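Local atomic coordinates of 4-aminobutyrate transaminase (Acinetobacter baumannii, PDB entry 6WOP), a protein that catalyses the pyridoxal-phosphate-dependent transfer of the amino group of 4-aminobutyrate to 2-oxoglutarate. Residues Lys62-His76 against Thr298-Val312. Sequence-based numbering, arbitrary orientation.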
# COMPACT_ATOMS: atom_id res chain seq x y z
N LYS A 62 10.92 -42.58 17.75
CA LYS A 62 11.25 -42.71 16.34
C LYS A 62 11.81 -41.41 15.77
O LYS A 62 12.67 -41.44 14.88
CB LYS A 62 10.01 -43.15 15.55
CG LYS A 62 9.59 -44.56 15.96
CD LYS A 62 10.10 -45.61 15.02
CE LYS A 62 9.48 -46.95 15.27
NZ LYS A 62 10.49 -48.04 15.21
N VAL A 63 11.12 -40.32 16.08
CA VAL A 63 11.58 -39.01 15.65
C VAL A 63 13.01 -38.75 16.11
O VAL A 63 13.89 -38.33 15.33
CB VAL A 63 10.61 -37.93 16.15
CG1 VAL A 63 11.14 -36.56 15.71
CG2 VAL A 63 9.18 -38.16 15.59
N ILE A 64 13.27 -38.96 17.41
CA ILE A 64 14.58 -38.67 17.95
C ILE A 64 15.62 -39.59 17.30
O ILE A 64 16.73 -39.14 16.97
CB ILE A 64 14.58 -38.79 19.49
CG1 ILE A 64 13.72 -37.67 20.12
CG2 ILE A 64 16.01 -38.72 20.04
CD1 ILE A 64 14.12 -36.24 19.53
N ALA A 65 15.27 -40.88 17.11
CA ALA A 65 16.20 -41.78 16.42
C ALA A 65 16.53 -41.25 15.01
O ALA A 65 17.68 -41.26 14.59
CB ALA A 65 15.63 -43.20 16.31
N ALA A 66 15.52 -40.76 14.30
CA ALA A 66 15.79 -40.29 12.93
C ALA A 66 16.69 -39.08 12.95
O ALA A 66 17.55 -38.92 12.06
CB ALA A 66 14.48 -39.95 12.20
N VAL A 67 16.47 -38.16 13.92
CA VAL A 67 17.30 -36.96 14.04
C VAL A 67 18.70 -37.33 14.50
O VAL A 67 19.69 -36.77 14.03
CB VAL A 67 16.66 -35.95 15.03
CG1 VAL A 67 17.67 -34.80 15.40
CG2 VAL A 67 15.39 -35.36 14.34
N THR A 68 18.80 -38.29 15.43
CA THR A 68 20.11 -38.74 15.88
C THR A 68 20.90 -39.26 14.70
O THR A 68 22.10 -38.99 14.57
CB THR A 68 19.94 -39.81 16.97
OG1 THR A 68 19.40 -39.18 18.14
CG2 THR A 68 21.26 -40.54 17.32
N GLU A 69 20.23 -40.01 13.80
CA GLU A 69 20.96 -40.55 12.65
C GLU A 69 21.36 -39.42 11.70
O GLU A 69 22.48 -39.40 11.19
CB GLU A 69 20.11 -41.58 11.92
CG GLU A 69 20.63 -42.03 10.57
CD GLU A 69 21.86 -42.93 10.65
OE1 GLU A 69 22.34 -43.29 11.76
OE2 GLU A 69 22.36 -43.28 9.55
N GLN A 70 20.46 -38.49 11.44
CA GLN A 70 20.84 -37.37 10.56
C GLN A 70 21.98 -36.53 11.15
O GLN A 70 22.78 -35.95 10.39
CB GLN A 70 19.62 -36.47 10.27
CG GLN A 70 20.01 -35.34 9.27
CD GLN A 70 20.25 -35.89 7.85
OE1 GLN A 70 19.60 -36.85 7.45
NE2 GLN A 70 21.18 -35.30 7.12
N LEU A 71 22.10 -36.45 12.48
CA LEU A 71 23.20 -35.70 13.05
C LEU A 71 24.54 -36.32 12.72
O LEU A 71 25.56 -35.64 12.85
CB LEU A 71 23.09 -35.61 14.57
CG LEU A 71 21.96 -34.74 15.15
CD1 LEU A 71 21.90 -34.94 16.71
CD2 LEU A 71 22.27 -33.29 14.79
N THR A 72 24.58 -37.61 12.36
CA THR A 72 25.83 -38.22 11.95
C THR A 72 26.13 -37.94 10.48
O THR A 72 27.19 -38.32 9.98
CB THR A 72 25.84 -39.76 12.12
OG1 THR A 72 25.02 -40.34 11.12
CG2 THR A 72 25.28 -40.16 13.44
N LYS A 73 25.22 -37.30 9.77
CA LYS A 73 25.41 -37.08 8.34
C LYS A 73 25.66 -35.61 8.03
O LYS A 73 26.78 -35.25 7.63
CB LYS A 73 24.20 -37.60 7.58
CG LYS A 73 24.02 -39.16 7.73
CD LYS A 73 22.71 -39.60 7.07
CE LYS A 73 22.46 -41.11 7.17
NZ LYS A 73 21.08 -41.43 6.61
N PHE A 74 24.66 -34.76 8.22
CA PHE A 74 24.80 -33.31 8.03
C PHE A 74 23.55 -32.65 8.58
O PHE A 74 22.49 -33.26 8.62
CB PHE A 74 25.03 -32.92 6.55
CG PHE A 74 23.95 -33.40 5.60
CD1 PHE A 74 24.00 -34.68 5.09
CD2 PHE A 74 22.88 -32.57 5.27
CE1 PHE A 74 23.03 -35.13 4.26
CE2 PHE A 74 21.90 -33.03 4.38
CZ PHE A 74 21.97 -34.30 3.91
N THR A 75 23.70 -31.40 9.03
CA THR A 75 22.57 -30.67 9.56
C THR A 75 22.13 -29.53 8.67
O THR A 75 21.00 -29.06 8.83
CB THR A 75 22.87 -30.07 10.94
OG1 THR A 75 23.65 -28.88 10.78
CG2 THR A 75 23.66 -31.03 11.83
N HIS A 76 22.94 -29.11 7.72
CA HIS A 76 22.59 -27.95 6.90
C HIS A 76 23.53 -27.88 5.71
O HIS A 76 24.77 -27.83 5.89
CB HIS A 76 22.71 -26.62 7.69
CG HIS A 76 22.56 -25.43 6.80
ND1 HIS A 76 21.32 -24.92 6.42
CD2 HIS A 76 23.49 -24.65 6.20
CE1 HIS A 76 21.52 -23.87 5.64
NE2 HIS A 76 22.82 -23.68 5.50
N THR A 298 17.20 -19.98 3.36
CA THR A 298 18.42 -20.54 3.94
C THR A 298 18.12 -21.78 4.77
O THR A 298 18.71 -22.86 4.58
CB THR A 298 19.10 -19.48 4.82
OG1 THR A 298 19.52 -18.38 4.02
CG2 THR A 298 20.37 -20.07 5.49
N TYR A 299 17.21 -21.65 5.73
CA TYR A 299 16.88 -22.78 6.59
C TYR A 299 15.79 -23.69 6.03
O TYR A 299 15.43 -24.67 6.68
CB TYR A 299 16.41 -22.30 7.96
CG TYR A 299 17.48 -21.63 8.84
CD1 TYR A 299 18.80 -22.18 8.95
CD2 TYR A 299 17.14 -20.54 9.61
CE1 TYR A 299 19.76 -21.53 9.82
CE2 TYR A 299 18.08 -19.87 10.45
CZ TYR A 299 19.36 -20.36 10.53
OH TYR A 299 20.21 -19.68 11.38
N ALA A 300 15.23 -23.37 4.88
CA ALA A 300 14.09 -24.11 4.37
C ALA A 300 14.39 -25.62 4.28
O ALA A 300 15.43 -26.02 3.77
CB ALA A 300 13.75 -23.59 2.96
N GLY A 301 13.44 -26.46 4.73
CA GLY A 301 13.58 -27.91 4.55
C GLY A 301 14.82 -28.42 5.27
O GLY A 301 15.59 -29.19 4.71
N SER A 302 14.99 -28.00 6.52
CA SER A 302 16.21 -28.34 7.24
C SER A 302 16.39 -29.87 7.27
O SER A 302 15.43 -30.59 7.57
CB SER A 302 16.08 -27.74 8.63
OG SER A 302 16.73 -28.57 9.59
N PRO A 303 17.60 -30.36 6.96
CA PRO A 303 17.83 -31.83 6.96
C PRO A 303 17.37 -32.51 8.24
O PRO A 303 16.85 -33.64 8.18
CB PRO A 303 19.37 -31.92 6.82
CG PRO A 303 19.74 -30.68 6.03
CD PRO A 303 18.78 -29.57 6.56
N ILE A 304 17.65 -31.87 9.39
CA ILE A 304 17.23 -32.36 10.72
C ILE A 304 15.71 -32.51 10.77
O ILE A 304 15.18 -33.55 11.14
CB ILE A 304 17.72 -31.36 11.79
CG1 ILE A 304 19.25 -31.28 11.78
CG2 ILE A 304 17.18 -31.61 13.23
CD1 ILE A 304 19.87 -32.57 12.15
N ALA A 305 15.00 -31.44 10.40
CA ALA A 305 13.54 -31.43 10.47
C ALA A 305 12.92 -32.32 9.42
O ALA A 305 11.83 -32.85 9.63
CB ALA A 305 12.99 -30.00 10.32
N VAL A 306 13.58 -32.46 8.26
CA VAL A 306 13.08 -33.37 7.24
C VAL A 306 13.16 -34.81 7.75
O VAL A 306 12.24 -35.62 7.59
CB VAL A 306 13.90 -33.17 5.96
CG1 VAL A 306 13.71 -34.37 5.02
CG2 VAL A 306 13.46 -31.82 5.24
N ALA A 307 14.24 -35.14 8.45
CA ALA A 307 14.33 -36.50 8.99
C ALA A 307 13.23 -36.73 10.00
O ALA A 307 12.65 -37.83 10.08
CB ALA A 307 15.71 -36.73 9.64
N ALA A 308 12.97 -35.71 10.81
CA ALA A 308 11.96 -35.81 11.86
C ALA A 308 10.59 -35.98 11.23
O ALA A 308 9.80 -36.82 11.67
CB ALA A 308 11.97 -34.56 12.76
N ALA A 309 10.32 -35.24 10.16
CA ALA A 309 9.00 -35.28 9.52
C ALA A 309 8.76 -36.64 8.87
O ALA A 309 7.62 -37.11 8.81
CB ALA A 309 8.88 -34.12 8.48
N HIS A 310 9.80 -37.25 8.30
CA HIS A 310 9.60 -38.61 7.78
C HIS A 310 9.15 -39.53 8.90
O HIS A 310 8.34 -40.44 8.68
CB HIS A 310 10.88 -39.18 7.15
CG HIS A 310 11.11 -38.74 5.74
ND1 HIS A 310 10.39 -39.25 4.68
CD2 HIS A 310 11.99 -37.85 5.23
CE1 HIS A 310 10.82 -38.68 3.55
NE2 HIS A 310 11.80 -37.84 3.86
N ALA A 311 9.73 -39.36 10.10
CA ALA A 311 9.39 -40.26 11.18
C ALA A 311 8.03 -39.90 11.76
O ALA A 311 7.32 -40.79 12.28
CB ALA A 311 10.45 -40.25 12.28
N VAL A 312 7.62 -38.64 11.65
CA VAL A 312 6.26 -38.27 12.09
C VAL A 312 5.22 -38.99 11.23
O VAL A 312 4.23 -39.57 11.73
CB VAL A 312 6.07 -36.74 11.98
CG1 VAL A 312 4.54 -36.41 12.02
CG2 VAL A 312 6.85 -36.01 13.08
O HOH W 1 17.26 -35.43 6.25
O HOH W 2 19.13 -27.13 9.81
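Helix 62-71 runs roughly antiparallel to helix 303-312, their axes 8.0 Å apart at 147°, and Val63 and Ala308 bring their CA atoms within 5.0 Å. Alanine makes such closeness possible: the methyls of Ala66, Ala307 and Ala311 face the partner helix, and Ala66 CB rests 3.5 Å from Ala307 O. Val63 packs along one flank, its two branches splitting between Ala308 CB and Val312 CG2. Nearer the start of helix 303-312, Ile304 is the larger apolar side chain, packed between helix 62-71 and the segment that follows it. The Ile304 and Val67 side chains cross at about a right angle, CG2 meeting CG1, while Ile304 CD1 reaches Leu71 CD2 at 3.6 Å. In this class-III aminotransferase the two helices meet at the subunit interface, where Leu71 also packs on Leu71 of the second subunit.

Gln70 turns back at chi2 (70°), which sets NE2 over the centre of one face of the Phe74 ring. There NE2 donates to Phe74 O at 2.9 Å, nearly straight at 164°, with the acceptor in the amide plane; this ties Gln70 to the chain that follows it. A water links Pro303 O to Gln70 OE1, weakly on the glutamine side. Pro303, suited to a helix's first turn because it lacks an N-H, and first-turn N-H groups have no carbonyl of an earlier turn to bind, sets CG against Phe74 CE2 (3.6 Å) and CD against Thr75 O. Just before it, Ser302 caps the helix through a weak bond from Ala305 N, and a second water joins its OG to Thr75 O. Farther along, His76 presents CE1 in its ring plane to Thr298 O, 3.2 Å away, while NE2 bonds Gly50 O of the second subunit.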